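Local coordinates for protein serine acetyltransferase (Bacteroides vulgatus ATCC 8482, PDB 3F1X) that probably transfers an acetyl group from acetyl-CoA to serine, an acyltransferase step of amino-acid biosynthesis, as expected of the left-handed beta-helix serine acetyltransferases, at residues Arg50-Pro55 with Val74-Leu79; Leu83-Leu88 with Pro107-Ala112; Tyr163-Glu168 with Arg179-Met184; Ile199-Thr204 with Ile219-Lys224. All coordinates share one frame; numbering follows the deposited sequence.

From the N terminus, contact 1 (50-55 with 74-79) closes the first loop, bringing the end of helix 39-53 against helix 68-93. Contact 2 (83-88 with 107-112) follows farther along that same helix and brings the start of helix 109-120 back against it; the two centres lie about 19 Å apart. Contact 3 (163-168 with 179-184) is the hairpin of helices 155-171 and 177-189, close to the centre of the chain. Contact 4 (199-204 with 219-224) joins successive coils of the beta-helix. The four loops run in series, none nesting or crossing. Arg-164 of contact 3 reaches the backbone of contact 4 and ties the helical part to the beta-helix.

Contact 1. Residues Arg50-Pro55 with Val74-Leu79; sequences RAIIFP and VNVETL
Ile-52 is at the centre of this contact, touching Asn-75, Val-76 and Leu-79, and its side chain runs past Asn-75 in the opposite direction. With CG1 anti to the carbonyl carbon (chi1 -66°), Ile-52 CG1 lies 3.7 Å from Asn-75 CB. The terminal CD1 reaches the backbone of helix 68-93: it stands 3.8 Å from Val-76 N, while Leu-79 CD2 at 3.8 Å and Val-76 CG2 at 3.9 Å give it aliphatic neighbours. This is the close-packed, buried part, and Leu-123 of the same chain and Leu-17 of a second subunit also touch Ile-52.

The Asn-75 amide marks the looser, more polar side. Its OD1 is 3.9 Å from Ala-51 CB, and no direct hydrogen bond joins the segments. A water bridges them instead, donating to Ala-51 O at 2.8 Å and to Asn-75 OD1 at 3.1 Å. The contact thus sets the end of helix 39-53, where Phe-54 leaves helical geometry, against helix 68-93 in the N-terminal helical part of the protein. Its chemistry implies that direct cohesion between the segments is apolar and centred on one isoleucine, whereas a carbonyl at the helix end and an asparagine oxygen are linked by shared water.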
loop_
_atom_site.group_PDB
_atom_site.type_symbol
_atom_site.label_atom_id
_atom_site.label_comp_id
_atom_site.label_asym_id
_atom_site.label_seq_id
_atom_site.Cartn_x
_atom_site.Cartn_y
_atom_site.Cartn_z
ATOM N N ARG A 50 -14.853 -0.474 16.818
ATOM C CA ARG A 50 -15.937 0.385 16.322
ATOM C C ARG A 50 -16.881 -0.374 15.403
ATOM O O ARG A 50 -18.095 -0.190 15.457
ATOM C CB ARG A 50 -15.403 1.558 15.487
ATOM C CG ARG A 50 -14.452 2.525 16.158
ATOM C CD ARG A 50 -14.273 3.737 15.241
ATOM N NE ARG A 50 -13.046 4.486 15.503
ATOM C CZ ARG A 50 -12.785 5.143 16.628
ATOM N NH1 ARG A 50 -11.637 5.793 16.756
ATOM N NH2 ARG A 50 -13.665 5.148 17.619
ATOM N N ALA A 51 -16.297 -1.187 14.527
ATOM C CA ALA A 51 -17.055 -1.956 13.554
ATOM C C ALA A 51 -17.876 -3.048 14.206
ATOM O O ALA A 51 -18.869 -3.500 13.645
ATOM C CB ALA A 51 -16.114 -2.561 12.521
ATOM N N ILE A 52 -17.441 -3.489 15.377
ATOM C CA ILE A 52 -18.151 -4.523 16.110
ATOM C C ILE A 52 -19.230 -3.885 16.990
ATOM O O ILE A 52 -20.319 -4.429 17.149
ATOM C CB ILE A 52 -17.186 -5.326 17.003
ATOM C CG1 ILE A 52 -16.211 -6.110 16.134
ATOM C CG2 ILE A 52 -17.969 -6.260 17.905
ATOM C CD1 ILE A 52 -15.013 -6.662 16.884
ATOM N N ILE A 53 -18.913 -2.731 17.565
ATOM C CA ILE A 53 -19.864 -2.027 18.422
ATOM C C ILE A 53 -21.003 -1.433 17.589
ATOM O O ILE A 53 -22.161 -1.460 17.997
ATOM C CB ILE A 53 -19.157 -0.905 19.210
ATOM C CG1 ILE A 53 -18.215 -1.527 20.242
ATOM C CG2 ILE A 53 -20.197 0.030 19.852
ATOM C CD1 ILE A 53 -17.183 -0.559 20.831
ATOM N N PHE A 54 -20.670 -0.891 16.424
ATOM C CA PHE A 54 -21.669 -0.303 15.527
ATOM C C PHE A 54 -21.638 -1.095 14.227
ATOM O O PHE A 54 -21.119 -0.627 13.217
ATOM C CB PHE A 54 -21.320 1.158 15.240
ATOM C CG PHE A 54 -21.215 2.009 16.467
ATOM C CD1 PHE A 54 -22.351 2.323 17.213
ATOM C CD2 PHE A 54 -19.982 2.504 16.876
ATOM C CE1 PHE A 54 -22.256 3.125 18.357
ATOM C CE2 PHE A 54 -19.868 3.309 18.019
ATOM C CZ PHE A 54 -21.006 3.617 18.757
ATOM N N PRO A 55 -22.207 -2.306 14.234
ATOM C CA PRO A 55 -22.224 -3.159 13.041
ATOM C C PRO A 55 -22.824 -2.555 11.778
ATOM O O PRO A 55 -23.915 -1.990 11.798
ATOM C CB PRO A 55 -22.981 -4.401 13.512
ATOM C CG PRO A 55 -23.907 -3.863 14.550
ATOM C CD PRO A 55 -23.042 -2.874 15.306
ATOM N N VAL A 74 -15.840 -12.470 11.953
ATOM C CA VAL A 74 -14.496 -12.267 11.422
ATOM C C VAL A 74 -13.795 -11.137 12.169
ATOM O O VAL A 74 -12.625 -11.256 12.530
ATOM C CB VAL A 74 -14.531 -11.929 9.914
ATOM C CG1 VAL A 74 -13.118 -11.639 9.413
ATOM C CG2 VAL A 74 -15.140 -13.096 9.133
ATOM N N ASN A 75 -14.517 -10.046 12.411
ATOM C CA ASN A 75 -13.943 -8.902 13.108
ATOM C C ASN A 75 -13.522 -9.219 14.541
ATOM O O ASN A 75 -12.477 -8.760 15.002
ATOM C CB ASN A 75 -14.927 -7.730 13.067
ATOM C CG ASN A 75 -15.053 -7.136 11.670
ATOM O OD1 ASN A 75 -15.929 -6.319 11.396
ATOM N ND2 ASN A 75 -14.167 -7.549 10.781
ATOM N N VAL A 76 -14.326 -10.004 15.249
ATOM C CA VAL A 76 -13.980 -10.372 16.614
ATOM C C VAL A 76 -12.678 -11.185 16.623
ATOM O O VAL A 76 -11.832 -11.000 17.496
ATOM C CB VAL A 76 -15.103 -11.197 17.286
ATOM C CG1 VAL A 76 -14.561 -11.915 18.507
ATOM C CG2 VAL A 76 -16.255 -10.267 17.699
ATOM N N GLU A 77 -12.523 -12.082 15.652
ATOM C CA GLU A 77 -11.317 -12.907 15.565
ATOM C C GLU A 77 -10.075 -12.072 15.245
ATOM O O GLU A 77 -9.014 -12.268 15.841
ATOM C CB GLU A 77 -11.483 -13.984 14.487
ATOM C CG GLU A 77 -10.192 -14.755 14.179
ATOM C CD GLU A 77 -10.336 -15.714 13.001
ATOM O OE1 GLU A 77 -10.882 -15.301 11.957
ATOM O OE2 GLU A 77 -9.895 -16.874 13.110
ATOM N N THR A 78 -10.203 -11.147 14.300
ATOM C CA THR A 78 -9.071 -10.308 13.932
ATOM C C THR A 78 -8.670 -9.466 15.146
ATOM O O THR A 78 -7.487 -9.335 15.476
ATOM C CB THR A 78 -9.424 -9.355 12.771
ATOM O OG1 THR A 78 -10.001 -10.100 11.689
ATOM C CG2 THR A 78 -8.167 -8.626 12.296
ATOM N N LEU A 79 -9.673 -8.896 15.803
ATOM C CA LEU A 79 -9.451 -8.077 16.984
ATOM C C LEU A 79 -8.753 -8.888 18.076
ATOM O O LEU A 79 -7.823 -8.409 18.726
ATOM C CB LEU A 79 -10.783 -7.545 17.518
ATOM C CG LEU A 79 -10.709 -6.820 18.864
ATOM C CD1 LEU A 79 -9.729 -5.675 18.768
ATOM C CD2 LEU A 79 -12.090 -6.304 19.261
HETATM O O HOH W 1 -18.742 -6.089 12.621
#

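Contact 2. Residues Leu83-Leu88 with Pro107-Ala112; sequences LTEQIL and PCRETA
Glu-85 and Arg-109 form the ionic part of the contact. Both end nitrogens of the guanidinium grip one carboxylate oxygen: Arg-109 NH1 to Glu-85 OE1 is 2.8 Å and Arg-109 NH2 to Glu-85 OE1 is 2.9 Å. Both bonds are bent, with an N-H...O angle of 138° for NH1 and a slightly less straight one for NH2. NH2 arrives on the syn side of OE1, whereas NH1 approaches from above the carboxylate plane, and the two flat groups are turned 39° apart. The arginine chain bends at chi3 (-52°), the torsion that sets NE on its way back toward helix 68-93.

Aliphatic packing supports that chain. Thr-84 CG2 meets Arg-109 CG at 3.6 Å, the two side chains crossing at about a right angle, while Thr-84 OG1 bonds to Phe-80 O in its own helix. Leu-88 CD2 sits over one face of the guanidinium, offset toward the rim and 3.7 Å from Arg-109 NH2. Its other methyl, CD1, packs on Pro-107 CB at 3.8 Å.

The backbones come nearest where Leu-88 CA and Ala-112 CA are 5.2 Å apart. Ala-112 CB fits against Thr-84 O at 3.4 Å and also touches Ile-87 CG2 and Leu-88 CB. The small methyl lets the first turn of helix 109-120, entered through Cys-108 at the N-cap position, come close to helix 68-93. Chemically, a buried apolar seam lies beside a partly exposed charge pair, in which two N-H groups on one oxygen would probably draw the carboxylate's negative charge toward Glu-85 OE1.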
loop_
_atom_site.group_PDB
_atom_site.type_symbol
_atom_site.label_atom_id
_atom_site.label_comp_id
_atom_site.label_asym_id
_atom_site.label_seq_id
_atom_site.Cartn_x
_atom_site.Cartn_y
_atom_site.Cartn_z
ATOM N N LEU A 83 -5.315 -7.705 19.506
ATOM C CA LEU A 83 -5.346 -7.263 20.895
ATOM C C LEU A 83 -4.486 -8.118 21.818
ATOM O O LEU A 83 -3.933 -7.610 22.788
ATOM C CB LEU A 83 -6.786 -7.225 21.421
ATOM C CG LEU A 83 -6.983 -6.681 22.839
ATOM C CD1 LEU A 83 -6.455 -5.241 22.950
ATOM C CD2 LEU A 83 -8.452 -6.724 23.185
ATOM N N THR A 84 -4.379 -9.409 21.531
ATOM C CA THR A 84 -3.558 -10.282 22.371
ATOM C C THR A 84 -2.108 -9.800 22.326
ATOM O O THR A 84 -1.463 -9.632 23.358
ATOM C CB THR A 84 -3.619 -11.754 21.882
ATOM O OG1 THR A 84 -4.953 -12.261 22.036
ATOM C CG2 THR A 84 -2.655 -12.624 22.677
ATOM N N GLU A 85 -1.612 -9.539 21.122
ATOM C CA GLU A 85 -0.236 -9.088 20.948
ATOM C C GLU A 85 0.050 -7.739 21.608
ATOM O O GLU A 85 1.097 -7.561 22.218
ATOM C CB GLU A 85 0.098 -9.005 19.458
ATOM C CG GLU A 85 1.571 -8.775 19.150
ATOM C CD GLU A 85 2.444 -9.938 19.586
ATOM O OE1 GLU A 85 2.028 -11.099 19.384
ATOM O OE2 GLU A 85 3.548 -9.690 20.115
ATOM N N GLN A 86 -0.879 -6.794 21.498
ATOM C CA GLN A 86 -0.660 -5.475 22.072
ATOM C C GLN A 86 -0.729 -5.498 23.586
ATOM O O GLN A 86 0.003 -4.775 24.264
ATOM C CB GLN A 86 -1.660 -4.472 21.502
ATOM C CG GLN A 86 -1.422 -4.173 20.034
ATOM C CD GLN A 86 0.031 -3.830 19.758
ATOM O OE1 GLN A 86 0.729 -4.546 19.035
ATOM N NE2 GLN A 86 0.493 -2.730 20.335
ATOM N N ILE A 87 -1.615 -6.326 24.120
ATOM C CA ILE A 87 -1.723 -6.438 25.559
ATOM C C ILE A 87 -0.406 -7.056 26.049
ATOM O O ILE A 87 0.126 -6.658 27.085
ATOM C CB ILE A 87 -2.931 -7.315 25.961
ATOM C CG1 ILE A 87 -4.230 -6.550 25.684
ATOM C CG2 ILE A 87 -2.821 -7.708 27.425
ATOM C CD1 ILE A 87 -5.501 -7.320 25.974
ATOM N N LEU A 88 0.125 -8.012 25.292
ATOM C CA LEU A 88 1.390 -8.643 25.664
ATOM C C LEU A 88 2.499 -7.582 25.674
ATOM O O LEU A 88 3.358 -7.573 26.557
ATOM C CB LEU A 88 1.746 -9.759 24.679
ATOM C CG LEU A 88 3.026 -10.554 24.966
ATOM C CD1 LEU A 88 2.909 -11.269 26.299
ATOM C CD2 LEU A 88 3.253 -11.566 23.854
ATOM N N PRO A 107 5.504 -11.967 31.158
ATOM C CA PRO A 107 4.324 -11.945 30.301
ATOM C C PRO A 107 4.254 -12.993 29.201
ATOM O O PRO A 107 4.933 -12.892 28.179
ATOM C CB PRO A 107 4.336 -10.523 29.774
ATOM C CG PRO A 107 4.677 -9.767 31.009
ATOM C CD PRO A 107 5.781 -10.606 31.661
ATOM N N CYS A 108 3.435 -14.013 29.431
ATOM C CA CYS A 108 3.247 -15.062 28.444
ATOM C C CYS A 108 1.968 -14.710 27.695
ATOM O O CYS A 108 1.037 -14.144 28.271
ATOM C CB CYS A 108 3.117 -16.425 29.132
ATOM S SG CYS A 108 1.873 -16.486 30.430
ATOM N N ARG A 109 1.937 -15.022 26.406
ATOM C CA ARG A 109 0.778 -14.733 25.575
ATOM C C ARG A 109 -0.492 -15.291 26.210
ATOM O O ARG A 109 -1.583 -14.756 26.022
ATOM C CB ARG A 109 0.979 -15.344 24.191
ATOM C CG ARG A 109 -0.156 -15.100 23.214
ATOM C CD ARG A 109 0.230 -15.644 21.858
ATOM N NE ARG A 109 1.532 -15.120 21.451
ATOM C CZ ARG A 109 1.747 -13.869 21.062
ATOM N NH1 ARG A 109 0.740 -13.003 21.015
ATOM N NH2 ARG A 109 2.970 -13.483 20.732
ATOM N N GLU A 110 -0.331 -16.378 26.955
ATOM C CA GLU A 110 -1.437 -17.036 27.634
ATOM C C GLU A 110 -2.209 -16.033 28.490
ATOM O O GLU A 110 -3.439 -16.002 28.480
ATOM C CB GLU A 110 -0.879 -18.159 28.509
ATOM C CG GLU A 110 -1.881 -18.828 29.428
ATOM C CD GLU A 110 -1.209 -19.795 30.391
ATOM O OE1 GLU A 110 -1.894 -20.305 31.302
ATOM O OE2 GLU A 110 0.009 -20.046 30.235
ATOM N N THR A 111 -1.474 -15.211 29.228
ATOM C CA THR A 111 -2.080 -14.204 30.084
ATOM C C THR A 111 -2.744 -13.120 29.234
ATOM O O THR A 111 -3.859 -12.690 29.520
ATOM C CB THR A 111 -1.025 -13.529 30.979
ATOM O OG1 THR A 111 -0.265 -14.533 31.662
ATOM C CG2 THR A 111 -1.687 -12.619 31.999
ATOM N N ALA A 112 -2.046 -12.688 28.190
ATOM C CA ALA A 112 -2.547 -11.647 27.304
ATOM C C ALA A 112 -3.766 -12.086 26.505
ATOM O O ALA A 112 -4.674 -11.294 26.277
ATOM C CB ALA A 112 -1.439 -11.195 26.350
#

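Contact 3. Residues Tyr163-Glu168 with Arg179-Met184; sequences YRIAHE and RFITEM
Helices 155-171 and 177-189 run nearly antiparallel here, with the axes of segments 163-168 and 179-184 8.6 Å apart at closest approach and 171° between their directions. The backbones come nearest at Tyr-163 and Thr-182, where the CA atoms are 5.7 Å apart. Ala-166 fills the middle of the interface: its CB points at the other helix and meets Thr-182 CG2 at 3.7 Å and Ile-181 CG2 at 4.0 Å. Thr-182 reaches it because its CG2 lies anti to the carbonyl carbon, leaving OG1 between the backbone N and that carbon (chi1 55°). The same methyl also approaches Tyr-163 CA. Farther over, Ile-165 CG2 and Ile-181 CD1 make a looser aliphatic pair at 4.3 Å.

The two helices form an antiparallel helical hairpin, the last element before the left-handed beta-helix begins at strand 192-193, and no hydrogen bond crosses between the segments. Polar groups are directed to other neighbours: Tyr-163 OH bonds to Ala-197 O, and Arg-164 forms a salt bridge with Asp-133. Within segment 179-184 the guanidinium takes one carboxylate oxygen side-on, Arg-179 NE lying 3.0 Å from Glu-183 OE1. NH2 joins the same oxygen less straight. NE uses the anti lone pair of Glu-183 OE1, and the oxygen lies near the guanidinium plane. Tyr-154 and Pro-155 of a fourth subunit pack on Arg-179 and Glu-183 respectively.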
loop_
_atom_site.group_PDB
_atom_site.type_symbol
_atom_site.label_atom_id
_atom_site.label_comp_id
_atom_site.label_asym_id
_atom_site.label_seq_id
_atom_site.Cartn_x
_atom_site.Cartn_y
_atom_site.Cartn_z
ATOM N N TYR A 163 -12.167 6.238 24.630
ATOM C CA TYR A 163 -12.082 6.342 26.085
ATOM C C TYR A 163 -12.685 5.118 26.784
ATOM O O TYR A 163 -12.024 4.475 27.601
ATOM C CB TYR A 163 -12.808 7.596 26.596
ATOM C CG TYR A 163 -13.216 7.453 28.041
ATOM C CD1 TYR A 163 -12.267 7.457 29.057
ATOM C CD2 TYR A 163 -14.540 7.184 28.384
ATOM C CE1 TYR A 163 -12.629 7.186 30.387
ATOM C CE2 TYR A 163 -14.905 6.909 29.704
ATOM C CZ TYR A 163 -13.947 6.910 30.693
ATOM O OH TYR A 163 -14.319 6.612 31.982
ATOM N N ARG A 164 -13.944 4.802 26.484
ATOM C CA ARG A 164 -14.582 3.655 27.133
ATOM C C ARG A 164 -13.845 2.357 26.839
ATOM O O ARG A 164 -13.800 1.460 27.677
ATOM C CB ARG A 164 -16.059 3.555 26.736
ATOM C CG ARG A 164 -16.885 4.746 27.234
ATOM C CD ARG A 164 -18.368 4.405 27.317
ATOM N NE ARG A 164 -19.212 5.580 27.550
ATOM C CZ ARG A 164 -19.287 6.245 28.699
ATOM N NH1 ARG A 164 -18.565 5.860 29.746
ATOM N NH2 ARG A 164 -20.087 7.295 28.802
ATOM N N ILE A 165 -13.248 2.258 25.659
ATOM C CA ILE A 165 -12.487 1.068 25.314
ATOM C C ILE A 165 -11.229 1.008 26.186
ATOM O O ILE A 165 -10.895 -0.040 26.762
ATOM C CB ILE A 165 -12.078 1.086 23.824
ATOM C CG1 ILE A 165 -13.293 0.776 22.951
ATOM C CG2 ILE A 165 -10.958 0.082 23.570
ATOM C CD1 ILE A 165 -13.066 0.979 21.478
ATOM N N ALA A 166 -10.555 2.151 26.298
ATOM C CA ALA A 166 -9.333 2.259 27.075
ATOM C C ALA A 166 -9.582 2.062 28.564
ATOM O O ALA A 166 -8.791 1.419 29.244
ATOM C CB ALA A 166 -8.664 3.619 26.820
ATOM N N HIS A 167 -10.686 2.607 29.061
ATOM C CA HIS A 167 -11.026 2.487 30.472
ATOM C C HIS A 167 -11.181 1.022 30.871
ATOM O O HIS A 167 -10.651 0.594 31.891
ATOM C CB HIS A 167 -12.319 3.242 30.774
ATOM C CG HIS A 167 -12.639 3.344 32.237
ATOM N ND1 HIS A 167 -13.787 2.817 32.787
ATOM C CD2 HIS A 167 -11.978 3.944 33.255
ATOM C CE1 HIS A 167 -13.822 3.089 34.080
ATOM N NE2 HIS A 167 -12.736 3.774 34.389
ATOM N N GLU A 168 -11.905 0.265 30.054
ATOM C CA GLU A 168 -12.141 -1.151 30.311
ATOM C C GLU A 168 -10.810 -1.902 30.356
ATOM O O GLU A 168 -10.579 -2.740 31.228
ATOM C CB GLU A 168 -13.061 -1.724 29.224
ATOM C CG GLU A 168 -13.454 -3.183 29.417
ATOM C CD GLU A 168 -13.955 -3.484 30.826
ATOM O OE1 GLU A 168 -14.830 -2.744 31.333
ATOM O OE2 GLU A 168 -13.477 -4.471 31.427
ATOM N N ARG A 179 -3.562 4.372 27.737
ATOM C CA ARG A 179 -3.136 5.743 27.480
ATOM C C ARG A 179 -2.828 5.917 25.993
ATOM O O ARG A 179 -3.098 6.960 25.398
ATOM C CB ARG A 179 -1.903 6.073 28.326
ATOM C CG ARG A 179 -1.479 7.533 28.299
ATOM C CD ARG A 179 -2.602 8.461 28.746
ATOM N NE ARG A 179 -2.201 9.869 28.677
ATOM C CZ ARG A 179 -1.434 10.485 29.575
ATOM N NH1 ARG A 179 -0.977 9.826 30.632
ATOM N NH2 ARG A 179 -1.120 11.763 29.410
ATOM N N PHE A 180 -2.258 4.876 25.400
ATOM C CA PHE A 180 -1.937 4.873 23.984
ATOM C C PHE A 180 -3.213 5.122 23.206
ATOM O O PHE A 180 -3.259 5.957 22.302
ATOM C CB PHE A 180 -1.390 3.512 23.589
ATOM C CG PHE A 180 -0.002 3.551 23.069
ATOM C CD1 PHE A 180 0.244 3.861 21.734
ATOM C CD2 PHE A 180 1.071 3.271 23.912
ATOM C CE1 PHE A 180 1.542 3.891 21.240
ATOM C CE2 PHE A 180 2.377 3.299 23.426
ATOM C CZ PHE A 180 2.614 3.611 22.084
ATOM N N ILE A 181 -4.253 4.383 23.565
ATOM C CA ILE A 181 -5.533 4.507 22.897
ATOM C C ILE A 181 -6.195 5.875 23.063
ATOM O O ILE A 181 -6.741 6.406 22.090
ATOM C CB ILE A 181 -6.482 3.364 23.350
ATOM C CG1 ILE A 181 -5.949 2.037 22.781
ATOM C CG2 ILE A 181 -7.927 3.655 22.915
ATOM C CD1 ILE A 181 -6.778 0.805 23.105
ATOM N N THR A 182 -6.154 6.464 24.261
ATOM C CA THR A 182 -6.782 7.777 24.419
ATOM C C THR A 182 -5.991 8.876 23.723
ATOM O O THR A 182 -6.579 9.808 23.177
ATOM C CB THR A 182 -7.007 8.175 25.913
ATOM O OG1 THR A 182 -5.771 8.117 26.642
ATOM C CG2 THR A 182 -8.046 7.257 26.554
ATOM N N GLU A 183 -4.665 8.777 23.735
ATOM C CA GLU A 183 -3.854 9.788 23.062
ATOM C C GLU A 183 -4.099 9.706 21.563
ATOM O O GLU A 183 -3.937 10.693 20.843
ATOM C CB GLU A 183 -2.367 9.592 23.372
ATOM C CG GLU A 183 -2.011 9.938 24.811
ATOM C CD GLU A 183 -2.232 11.410 25.128
ATOM O OE1 GLU A 183 -2.182 11.779 26.319
ATOM O OE2 GLU A 183 -2.445 12.203 24.188
HETATM N N MSE A 184 -4.490 8.522 21.097
HETATM C CA MSE A 184 -4.788 8.321 19.684
HETATM C C MSE A 184 -6.011 9.161 19.319
HETATM O O MSE A 184 -6.045 9.814 18.272
HETATM C CB MSE A 184 -5.067 6.841 19.413
HETATM C CG MSE A 184 -4.197 6.231 18.334
HETATM SE SE MSE A 184 -4.608 4.357 18.073
HETATM C CE MSE A 184 -6.282 4.566 17.118
#

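Contact 4. Residues Ile199-Thr204 with Ile219-Lys224; sequences IGHHFT and IGNNVK
Gly-200 N donates to Ile-219 O at 2.7 Å beside the parallel bridge of Ile-199 with Ile-219; a second bridge joins Thr-204 and Lys-224. In the corner between them Asn-221 OD1, a side-chain oxygen, takes His-201 N at 2.9 Å. Asn-222 N meets His-201 O at 3.0 Å, and Thr-204 N meets Val-223 O at 3.1 Å, nearly straight. At the turn, where His-202 and Asn-222 take positive phi, a water donates to His-201 O and Gly-220 O and accepts from Val-223 N.

Equivalent residues stack, as in the left-handed beta-helix. Ile-199 CG1 is 4.0 Å from Ile-219 CD1, which also reaches Phe-203 CE1 at 4.0 Å. Thr-204 OG1 is anti to the backbone N (chi1 -169°), leaving CG2 between N and the carbonyl carbon, where it presses on Lys-224 CB at 3.5 Å. Gly-200 CA packs on the neighbouring coil, 3.4 Å from Asn-221 OD1.

Farther out, Arg-164 bonds to Ile-199 O and Gly-200 O, while Thr-132 and Asp-133 hold His-202 N and Phe-203 N, fixing the turn. Asp-256 OD1 receives Asn-221 N. The chemistry implies a corner whose backbone polar groups are met by asparagine, water and helix residues, beside an apolar interior.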
loop_
_atom_site.group_PDB
_atom_site.type_symbol
_atom_site.label_atom_id
_atom_site.label_comp_id
_atom_site.label_asym_id
_atom_site.label_seq_id
_atom_site.Cartn_x
_atom_site.Cartn_y
_atom_site.Cartn_z
ATOM N N ILE A 199 -16.672 8.109 33.853
ATOM C CA ILE A 199 -17.706 8.856 33.165
ATOM C C ILE A 199 -19.029 8.123 33.024
ATOM O O ILE A 199 -19.084 6.996 32.520
ATOM C CB ILE A 199 -17.216 9.278 31.766
ATOM C CG1 ILE A 199 -15.920 10.088 31.897
ATOM C CG2 ILE A 199 -18.286 10.093 31.063
ATOM C CD1 ILE A 199 -15.354 10.552 30.563
ATOM N N GLY A 200 -20.095 8.798 33.446
ATOM C CA GLY A 200 -21.424 8.217 33.395
ATOM C C GLY A 200 -22.068 8.083 32.027
ATOM O O GLY A 200 -21.482 8.431 30.998
ATOM N N HIS A 201 -23.297 7.577 32.023
ATOM C CA HIS A 201 -24.039 7.369 30.787
ATOM C C HIS A 201 -24.502 8.683 30.166
ATOM O O HIS A 201 -24.392 9.747 30.775
ATOM C CB HIS A 201 -25.252 6.466 31.053
ATOM C CG HIS A 201 -24.892 5.041 31.339
ATOM N ND1 HIS A 201 -23.737 4.684 32.002
ATOM C CD2 HIS A 201 -25.546 3.885 31.076
ATOM C CE1 HIS A 201 -23.694 3.370 32.134
ATOM N NE2 HIS A 201 -24.780 2.862 31.580
ATOM N N HIS A 202 -25.011 8.593 28.944
ATOM C CA HIS A 202 -25.504 9.760 28.227
ATOM C C HIS A 202 -24.524 10.925 28.317
ATOM O O HIS A 202 -24.900 12.048 28.633
ATOM C CB HIS A 202 -26.865 10.175 28.786
ATOM C CG HIS A 202 -27.916 9.118 28.651
ATOM N ND1 HIS A 202 -28.007 8.041 29.506
ATOM C CD2 HIS A 202 -28.890 8.947 27.728
ATOM C CE1 HIS A 202 -28.990 7.250 29.114
ATOM N NE2 HIS A 202 -29.543 7.777 28.037
ATOM N N PHE A 203 -23.258 10.647 28.047
ATOM C CA PHE A 203 -22.240 11.680 28.091
ATOM C C PHE A 203 -22.093 12.262 26.690
ATOM O O PHE A 203 -22.145 11.536 25.706
ATOM C CB PHE A 203 -20.907 11.081 28.545
ATOM C CG PHE A 203 -19.780 12.073 28.583
ATOM C CD1 PHE A 203 -19.837 13.184 29.429
ATOM C CD2 PHE A 203 -18.653 11.896 27.780
ATOM C CE1 PHE A 203 -18.783 14.109 29.479
ATOM C CE2 PHE A 203 -17.591 12.818 27.823
ATOM C CZ PHE A 203 -17.659 13.924 28.676
ATOM N N THR A 204 -21.918 13.569 26.591
ATOM C CA THR A 204 -21.756 14.168 25.283
ATOM C C THR A 204 -20.755 15.313 25.320
ATOM O O THR A 204 -20.630 16.018 26.320
ATOM C CB THR A 204 -23.112 14.668 24.728
ATOM O OG1 THR A 204 -22.966 15.014 23.347
ATOM C CG2 THR A 204 -23.584 15.872 25.493
ATOM N N ILE A 219 -17.361 12.051 36.333
ATOM C CA ILE A 219 -18.446 12.723 35.642
ATOM C C ILE A 219 -19.724 11.901 35.724
ATOM O O ILE A 219 -19.729 10.715 35.381
ATOM C CB ILE A 219 -18.099 12.955 34.171
ATOM C CG1 ILE A 219 -16.833 13.803 34.065
ATOM C CG2 ILE A 219 -19.236 13.656 33.484
ATOM C CD1 ILE A 219 -16.376 14.017 32.638
ATOM N N GLY A 220 -20.797 12.546 36.179
ATOM C CA GLY A 220 -22.082 11.881 36.323
ATOM C C GLY A 220 -22.801 11.565 35.025
ATOM O O GLY A 220 -22.192 11.498 33.958
ATOM N N ASN A 221 -24.111 11.370 35.114
ATOM C CA ASN A 221 -24.893 11.039 33.937
ATOM C C ASN A 221 -25.485 12.272 33.277
ATOM O O ASN A 221 -25.737 13.283 33.938
ATOM C CB ASN A 221 -26.021 10.071 34.302
ATOM C CG ASN A 221 -25.519 8.829 35.011
ATOM O OD1 ASN A 221 -24.560 8.192 34.578
ATOM N ND2 ASN A 221 -26.175 8.476 36.105
ATOM N N ASN A 222 -25.702 12.175 31.968
ATOM C CA ASN A 222 -26.288 13.261 31.200
ATOM C C ASN A 222 -25.482 14.547 31.321
ATOM O O ASN A 222 -26.046 15.624 31.483
ATOM C CB ASN A 222 -27.726 13.513 31.675
ATOM C CG ASN A 222 -28.615 12.287 31.538
ATOM O OD1 ASN A 222 -28.910 11.833 30.432
ATOM N ND2 ASN A 222 -29.040 11.736 32.672
ATOM N N VAL A 223 -24.162 14.436 31.253
ATOM C CA VAL A 223 -23.311 15.617 31.345
ATOM C C VAL A 223 -22.856 16.023 29.954
ATOM O O VAL A 223 -22.603 15.169 29.105
ATOM C CB VAL A 223 -22.070 15.353 32.235
ATOM C CG1 VAL A 223 -21.168 16.591 32.273
ATOM C CG2 VAL A 223 -22.513 14.987 33.647
ATOM N N LYS A 224 -22.766 17.331 29.718
ATOM C CA LYS A 224 -22.346 17.849 28.420
ATOM C C LYS A 224 -21.216 18.852 28.589
ATOM O O LYS A 224 -21.299 19.758 29.410
ATOM C CB LYS A 224 -23.520 18.533 27.700
ATOM C CG LYS A 224 -23.114 19.200 26.384
ATOM C CD LYS A 224 -24.260 19.956 25.714
ATOM C CE LYS A 224 -25.326 19.023 25.171
ATOM N NZ LYS A 224 -26.289 19.762 24.293
HETATM O O HOH W 2 -22.654 11.977 31.341
#